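Local coordinates for protein RmpD (Hexulose-6-phosphate synthase) (Streptococcus mutans, PDB 3EXR) that belongs to the orotidine 5'-phosphate decarboxylase / HUMPS family, whose members fold as TIM barrels, at residues A[8-13]-A[198-203]; A[29-34]-A[207-212]. All coordinates share one frame; numbering follows the deposited sequence.

Interaction 1 of 2, residues A[8-13]-A[198-203]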
ATOM      1  N   LEU A   8      15.667  -9.931  15.043  1.00  9.86           N
ATOM      2  CA  LEU A   8      16.244  -8.917  14.207  1.00  9.79           C
ATOM      3  C   LEU A   8      15.710  -9.132  12.792  1.00  9.57           C
ATOM      4  O   LEU A   8      15.903 -10.197  12.204  1.00 10.03           O
ATOM      5  CB  LEU A   8      17.768  -9.019  14.186  1.00  9.89           C
ATOM      6  CG  LEU A   8      18.446  -8.083  13.172  1.00 10.11           C
ATOM      7  CD1 LEU A   8      18.014  -6.620  13.309  1.00 11.56           C
ATOM      8  CD2 LEU A   8      19.941  -8.194  13.234  1.00 10.67           C
ATOM      9  N   GLN A   9      15.065  -8.101  12.266  1.00  9.12           N
ATOM     10  CA  GLN A   9      14.513  -8.098  10.912  1.00  8.65           C
ATOM     11  C   GLN A   9      15.224  -7.045  10.090  1.00  9.18           C
ATOM     12  O   GLN A   9      15.483  -5.955  10.584  1.00  9.28           O
ATOM     13  CB  GLN A   9      13.020  -7.841  10.981  1.00  8.44           C
ATOM     14  CG  GLN A   9      12.345  -7.603   9.671  1.00  8.00           C
ATOM     15  CD  GLN A   9      10.816  -7.631   9.807  1.00  9.30           C
ATOM     16  OE1 GLN A   9      10.296  -8.353  10.635  1.00  9.34           O
ATOM     17  NE2 GLN A   9      10.122  -6.856   8.997  1.00  8.14           N
ATOM     18  N   VAL A  10      15.507  -7.368   8.825  1.00  9.44           N
ATOM     19  CA  VAL A  10      16.033  -6.374   7.887  1.00  9.66           C
ATOM     20  C   VAL A  10      14.991  -6.065   6.813  1.00  9.32           C
ATOM     21  O   VAL A  10      14.445  -6.976   6.189  1.00  9.39           O
ATOM     22  CB  VAL A  10      17.373  -6.811   7.206  1.00  9.67           C
ATOM     23  CG1 VAL A  10      17.201  -8.086   6.368  1.00 11.86           C
ATOM     24  CG2 VAL A  10      17.913  -5.709   6.337  1.00 10.84           C
ATOM     25  N   ALA A  11      14.692  -4.781   6.677  1.00  8.74           N
ATOM     26  CA  ALA A  11      13.813  -4.282   5.635  1.00  9.36           C
ATOM     27  C   ALA A  11      14.652  -3.956   4.414  1.00  9.21           C
ATOM     28  O   ALA A  11      15.688  -3.291   4.521  1.00  9.99           O
ATOM     29  CB  ALA A  11      13.101  -3.008   6.126  1.00 10.36           C
ATOM     30  N   LEU A  12      14.170  -4.390   3.253  1.00  8.49           N
ATOM     31  CA  LEU A  12      14.747  -4.054   1.944  1.00  8.80           C
ATOM     32  C   LEU A  12      13.807  -3.114   1.201  1.00  8.65           C
ATOM     33  O   LEU A  12      12.786  -3.531   0.643  1.00  8.05           O
ATOM     34  CB  LEU A  12      15.017  -5.307   1.122  1.00  9.46           C
ATOM     35  CG  LEU A  12      15.629  -6.496   1.862  1.00  9.25           C
ATOM     36  CD1 LEU A  12      15.402  -7.758   1.064  1.00 10.04           C
ATOM     37  CD2 LEU A  12      17.112  -6.224   2.142  1.00 10.87           C
ATOM     38  N   ASP A  13      14.123  -1.826   1.224  1.00  8.88           N
ATOM     39  CA  ASP A  13      13.243  -0.795   0.674  1.00  9.73           C
ATOM     40  C   ASP A  13      13.793  -0.164  -0.602  1.00  9.68           C
ATOM     41  O   ASP A  13      13.388   0.939  -0.981  1.00 10.16           O
ATOM     42  CB  ASP A  13      12.933   0.286   1.716  1.00 10.33           C
ATOM     43  CG  ASP A  13      12.293  -0.274   2.998  1.00 11.17           C
ATOM     44  OD1 ASP A  13      11.291  -1.009   2.873  1.00 12.21           O
ATOM     45  OD2 ASP A  13      12.756   0.013   4.147  1.00 14.99           O
ATOM     46  N   GLY A 198      20.749   1.376   8.071  1.00 15.13           N
ATOM     47  CA  GLY A 198      21.731   1.452   9.155  1.00 15.15           C
ATOM     48  C   GLY A 198      22.603   0.212   9.202  1.00 15.18           C
ATOM     49  O   GLY A 198      23.812   0.302   9.447  1.00 16.04           O
ATOM     50  N   ILE A 199      22.004  -0.949   8.956  1.00 14.16           N
ATOM     51  CA  ILE A 199      22.778  -2.177   8.876  1.00 14.66           C
ATOM     52  C   ILE A 199      23.279  -2.504   7.465  1.00 14.45           C
ATOM     53  O   ILE A 199      24.426  -2.909   7.296  1.00 14.38           O
ATOM     54  CB  ILE A 199      21.986  -3.342   9.486  1.00 15.00           C
ATOM     55  CG1 ILE A 199      21.899  -3.175  11.005  1.00 15.12           C
ATOM     56  CG2 ILE A 199      22.630  -4.644   9.171  1.00 15.11           C
ATOM     57  CD1 ILE A 199      20.991  -4.149  11.628  1.00 18.45           C
ATOM     58  N   THR A 200      22.448  -2.354   6.448  1.00 13.60           N
ATOM     59  CA  THR A 200      22.843  -2.849   5.117  1.00 14.06           C
ATOM     60  C   THR A 200      23.828  -1.927   4.411  1.00 14.73           C
ATOM     61  O   THR A 200      24.523  -2.370   3.521  1.00 14.98           O
ATOM     62  CB  THR A 200      21.631  -3.097   4.192  1.00 13.04           C
ATOM     63  OG1 THR A 200      20.915  -1.877   4.026  1.00 13.43           O
ATOM     64  CG2 THR A 200      20.702  -4.125   4.788  1.00 15.22           C
ATOM     65  N   GLU A 201      23.900  -0.668   4.836  1.00 15.47           N
ATOM     66  CA  GLU A 201      24.896   0.288   4.302  1.00 17.00           C
ATOM     67  C   GLU A 201      26.125   0.426   5.184  1.00 16.92           C
ATOM     68  O   GLU A 201      26.972   1.292   4.928  1.00 17.34           O
ATOM     69  CB  GLU A 201      24.263   1.673   4.116  1.00 18.12           C
ATOM     70  CG  GLU A 201      23.193   1.715   3.055  1.00 21.36           C
ATOM     71  CD  GLU A 201      22.606   3.097   2.851  1.00 25.17           C
ATOM     72  OE1 GLU A 201      22.848   4.043   3.648  1.00 27.00           O
ATOM     73  OE2 GLU A 201      21.879   3.248   1.866  1.00 27.80           O
ATOM     74  N   ALA A 202      26.218  -0.390   6.227  1.00 16.78           N
ATOM     75  CA  ALA A 202      27.373  -0.333   7.129  1.00 16.84           C
ATOM     76  C   ALA A 202      28.591  -0.879   6.412  1.00 17.20           C
ATOM     77  O   ALA A 202      28.460  -1.542   5.383  1.00 17.16           O
ATOM     78  CB  ALA A 202      27.114  -1.099   8.445  1.00 17.03           C
ATOM     79  N   LYS A 203      29.779  -0.581   6.939  1.00 17.80           N
ATOM     80  CA  LYS A 203      31.013  -1.022   6.306  1.00 18.16           C
ATOM     81  C   LYS A 203      31.045  -2.537   6.220  1.00 18.06           C
ATOM     82  O   LYS A 203      31.397  -3.103   5.190  1.00 19.19           O
ATOM     83  CB  LYS A 203      32.245  -0.482   7.072  1.00 18.52           C
TER
HETATM   84  O   HOH W   1      18.053  -2.228   3.544  1.00 11.88           O

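Interaction 2 of 2, residues A[29-34]-A[207-212]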
ATOM      1  N   ASN A  29      22.317 -14.214   6.743  1.00 16.26           N
ATOM      2  CA  ASN A  29      22.688 -15.239   7.699  1.00 17.56           C
ATOM      3  C   ASN A  29      22.646 -14.755   9.143  1.00 16.62           C
ATOM      4  O   ASN A  29      22.566 -15.555  10.079  1.00 17.90           O
ATOM      5  CB  ASN A  29      24.077 -15.776   7.366  1.00 18.71           C
ATOM      6  CG  ASN A  29      24.082 -16.667   6.137  1.00 24.73           C
ATOM      7  OD1 ASN A  29      23.018 -17.087   5.629  1.00 28.91           O
ATOM      8  ND2 ASN A  29      25.283 -16.983   5.654  1.00 29.64           N
ATOM      9  N   GLU A  30      22.715 -13.443   9.321  1.00 15.35           N
ATOM     10  CA  GLU A  30      22.809 -12.854  10.647  1.00 14.47           C
ATOM     11  C   GLU A  30      21.485 -12.381  11.223  1.00 14.02           C
ATOM     12  O   GLU A  30      21.421 -12.023  12.397  1.00 14.37           O
ATOM     13  CB  GLU A  30      23.792 -11.693  10.633  1.00 14.30           C
ATOM     14  CG  GLU A  30      25.187 -12.060  10.136  1.00 15.58           C
ATOM     15  CD  GLU A  30      25.900 -13.090  11.009  1.00 16.67           C
ATOM     16  OE1 GLU A  30      25.678 -13.113  12.242  1.00 16.60           O
ATOM     17  OE2 GLU A  30      26.695 -13.885  10.445  1.00 17.71           O
ATOM     18  N   VAL A  31      20.430 -12.368  10.404  1.00 11.68           N
ATOM     19  CA  VAL A  31      19.127 -11.867  10.834  1.00 11.46           C
ATOM     20  C   VAL A  31      18.143 -13.007  10.962  1.00 10.79           C
ATOM     21  O   VAL A  31      18.394 -14.110  10.470  1.00 11.99           O
ATOM     22  CB  VAL A  31      18.569 -10.754   9.873  1.00 11.15           C
ATOM     23  CG1 VAL A  31      19.622  -9.655   9.702  1.00 11.47           C
ATOM     24  CG2 VAL A  31      18.153 -11.317   8.524  1.00 12.87           C
ATOM     25  N   ASP A  32      17.029 -12.733  11.635  1.00 10.65           N
ATOM     26  CA  ASP A  32      15.964 -13.716  11.839  1.00 10.44           C
ATOM     27  C   ASP A  32      14.857 -13.594  10.795  1.00 10.83           C
ATOM     28  O   ASP A  32      14.147 -14.565  10.517  1.00 11.18           O
ATOM     29  CB  ASP A  32      15.362 -13.512  13.230  1.00 11.20           C
ATOM     30  CG  ASP A  32      16.399 -13.578  14.301  1.00 12.29           C
ATOM     31  OD1 ASP A  32      17.054 -14.643  14.357  1.00 13.18           O
ATOM     32  OD2 ASP A  32      16.592 -12.604  15.061  1.00 13.05           O
ATOM     33  N   VAL A  33      14.662 -12.379  10.297  1.00  9.98           N
ATOM     34  CA  VAL A  33      13.553 -12.103   9.369  1.00  8.79           C
ATOM     35  C   VAL A  33      14.039 -11.180   8.230  1.00  9.63           C
ATOM     36  O   VAL A  33      14.745 -10.198   8.488  1.00  8.63           O
ATOM     37  CB  VAL A  33      12.377 -11.377  10.090  1.00  9.24           C
ATOM     38  CG1 VAL A  33      11.168 -11.242   9.213  1.00  8.03           C
ATOM     39  CG2 VAL A  33      12.017 -12.032  11.433  1.00  7.52           C
ATOM     40  N   ILE A  34      13.675 -11.510   6.991  1.00  9.11           N
ATOM     41  CA  ILE A  34      14.007 -10.678   5.820  1.00  9.71           C
ATOM     42  C   ILE A  34      12.714 -10.181   5.191  1.00  8.34           C
ATOM     43  O   ILE A  34      11.804 -10.959   4.920  1.00  8.59           O
ATOM     44  CB  ILE A  34      14.836 -11.460   4.767  1.00 10.18           C
ATOM     45  CG1 ILE A  34      16.119 -11.978   5.401  1.00 11.84           C
ATOM     46  CG2 ILE A  34      15.188 -10.562   3.592  1.00 10.93           C
ATOM     47  CD1 ILE A  34      16.799 -13.010   4.628  1.00 13.11           C
ATOM     48  N   GLY A 207      28.639  -7.937  10.164  1.00 13.16           N
ATOM     49  CA  GLY A 207      29.187  -7.639  11.487  1.00 13.52           C
ATOM     50  C   GLY A 207      28.233  -6.729  12.249  1.00 13.26           C
ATOM     51  O   GLY A 207      27.973  -6.960  13.423  1.00 12.89           O
ATOM     52  N   ALA A 208      27.657  -5.736  11.562  1.00 12.63           N
ATOM     53  CA  ALA A 208      26.720  -4.807  12.201  1.00 12.87           C
ATOM     54  C   ALA A 208      25.442  -5.522  12.613  1.00 12.67           C
ATOM     55  O   ALA A 208      24.945  -5.315  13.718  1.00 13.95           O
ATOM     56  CB  ALA A 208      26.451  -3.620  11.316  1.00 12.72           C
ATOM     57  N   ALA A 209      24.971  -6.426  11.761  1.00 12.03           N
ATOM     58  CA  ALA A 209      23.805  -7.247  12.067  1.00 11.93           C
ATOM     59  C   ALA A 209      24.066  -8.127  13.284  1.00 12.37           C
ATOM     60  O   ALA A 209      23.245  -8.177  14.205  1.00 12.37           O
ATOM     61  CB  ALA A 209      23.387  -8.106  10.851  1.00 10.73           C
ATOM     62  N   ARG A 210      25.223  -8.797  13.309  1.00 11.98           N
ATOM     63  CA  ARG A 210      25.542  -9.641  14.457  1.00 12.47           C
ATOM     64  C   ARG A 210      25.677  -8.837  15.751  1.00 12.71           C
ATOM     65  O   ARG A 210      25.279  -9.329  16.805  1.00 13.42           O
ATOM     66  CB  ARG A 210      26.807 -10.451  14.200  1.00 12.42           C
ATOM     67  CG  ARG A 210      27.034 -11.503  15.240  1.00 13.59           C
ATOM     68  CD  ARG A 210      28.349 -12.210  15.019  1.00 14.65           C
ATOM     69  NE  ARG A 210      28.248 -13.020  13.811  1.00 15.08           N
ATOM     70  CZ  ARG A 210      29.275 -13.636  13.233  1.00 17.11           C
ATOM     71  NH1 ARG A 210      30.482 -13.574  13.776  1.00 15.08           N
ATOM     72  NH2 ARG A 210      29.099 -14.335  12.139  1.00 17.65           N
ATOM     73  N   ALA A 211      26.252  -7.633  15.686  1.00 13.11           N
ATOM     74  CA  ALA A 211      26.418  -6.800  16.896  1.00 13.63           C
ATOM     75  C   ALA A 211      25.055  -6.393  17.448  1.00 14.17           C
ATOM     76  O   ALA A 211      24.853  -6.357  18.655  1.00 14.37           O
ATOM     77  CB  ALA A 211      27.238  -5.592  16.599  1.00 13.79           C
ATOM     78  N   PHE A 212      24.109  -6.131  16.542  1.00 14.04           N
ATOM     79  CA  PHE A 212      22.765  -5.738  16.920  1.00 14.21           C
ATOM     80  C   PHE A 212      22.097  -6.919  17.643  1.00 14.57           C
ATOM     81  O   PHE A 212      21.529  -6.749  18.729  1.00 14.78           O
ATOM     82  CB  PHE A 212      22.000  -5.346  15.644  1.00 14.12           C
ATOM     83  CG  PHE A 212      20.727  -4.571  15.876  1.00 14.36           C
ATOM     84  CD1 PHE A 212      20.651  -3.231  15.527  1.00 16.10           C
ATOM     85  CD2 PHE A 212      19.582  -5.206  16.320  1.00 15.36           C
ATOM     86  CE1 PHE A 212      19.458  -2.522  15.696  1.00 17.24           C
ATOM     87  CE2 PHE A 212      18.388  -4.497  16.492  1.00 16.45           C
ATOM     88  CZ  PHE A 212      18.339  -3.150  16.167  1.00 16.20           C
TER

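Interaction 1 of 2, residues A[8-13]-A[198-203]
Val10 and Leu8 of strand 7-12 meet Thr200 and Ile199 of the short helix 197-200 on the outer side of a TIM barrel, where the first strand of the closed parallel sheet is covered by the helical turn that follows the eighth, strand 192-195. The two backbones stay well apart, 8.0 Å between Val10 CA and Ile199 CA at their nearest, so side chains and one water span the gap.

The apolar part consists of two methyl contacts. Val10 CG2 lies 3.6 Å from Thr200 CG2, the two side chains meeting at a slant. The valine branch that touches stands anti to the backbone N, because CG1 takes the place between N and the carbonyl carbon (chi1 62°). One pleat period earlier on the strand, Leu8 CD1 rests against Ile199 CD1 at 4.2 Å, end methyl against end methyl. Ile199 can reach it because its chain is extended at the second torsion (chi2 172°), which carries CD1 out toward the leucine. Val27 of helix 17-27 packs against both Val10 and Ile199, while Phe212 of helix 205-220 touches both Leu8 and Ile199, so the two flanking helices add to the apolar layer on this outer face of the strand.

The polar part runs through water. Thr200 splits its branches: CG2 serves the valine, whereas OG1 turns to the solvent molecule and also makes a weak hydrogen bond to Gly196 O, just before the helix. Toward the strand, the water donates a hydrogen bond to the carbonyl oxygen of Ala11, satisfying an acceptor near the end of strand 7-12. This water lies 2.8 Å from Ala11 O and 2.9 Å from Thr200 OG1.

Interaction 2 of 2, residues A[29-34]-A[207-212]
Glu30 and Arg210 form a two-pronged salt bridge on the outer rim of the TIM barrel, joining the loop that leads into its second strand, 33-36, to the closing helix 205-220. The guanidinium is engaged side-on, through NE and NH2, each nitrogen serving one carboxylate oxygen. Arg210 NE reaches Glu30 OE1 at 3.0 Å in a nearly straight bond (169°), with the oxygen in the guanidinium plane. The second bond, Arg210 NH2 to Glu30 OE2, is also 3.0 Å long but more bent, and its acceptor is tilted from that plane. Both nitrogens approach from above the carboxylate, whose plane is turned 54° from the guanidinium.

Both chains are bent: Glu30 at CB-CG (chi2 -63°), Arg210 at CG-CD. Glu30 OE1 also lies close to the aliphatic base of the arginine, 3.5 Å from Arg210 CB.

Beneath the ion pair, Ala209 places its methyl against the loop, with Ala209 CB 3.6 Å from Glu30 CB and, more loosely, touching Val31. Farther out, Lys59 NZ hydrogen-bonds to Val31 O, and Asp32 OD2 forms a salt bridge with Lys213 NZ of the same helix.

How the interactions relate
Both contacts lie on the same side of the chain's centre, their midpoints 9 Å apart. Interaction 1 joins the first strand, interaction 2 the loop before the second, to the last helical elements, 197-200 and 205-220. Interaction 1 is the buried one, built from methyl groups and a bridging water; interaction 2 is only partly buried and adds a charged pair at its outer margin to a small apolar base. Strands 7-12 and 33-36 are neighbours in the sheet, so the contacts meet directly: Val10 N lies 2.9 Å from Val33 O, and Leu8 N 2.8 Å from Asp32 OD2, both probable hydrogen bonds. Ile199 also touches Ala209, joining the two helical segments.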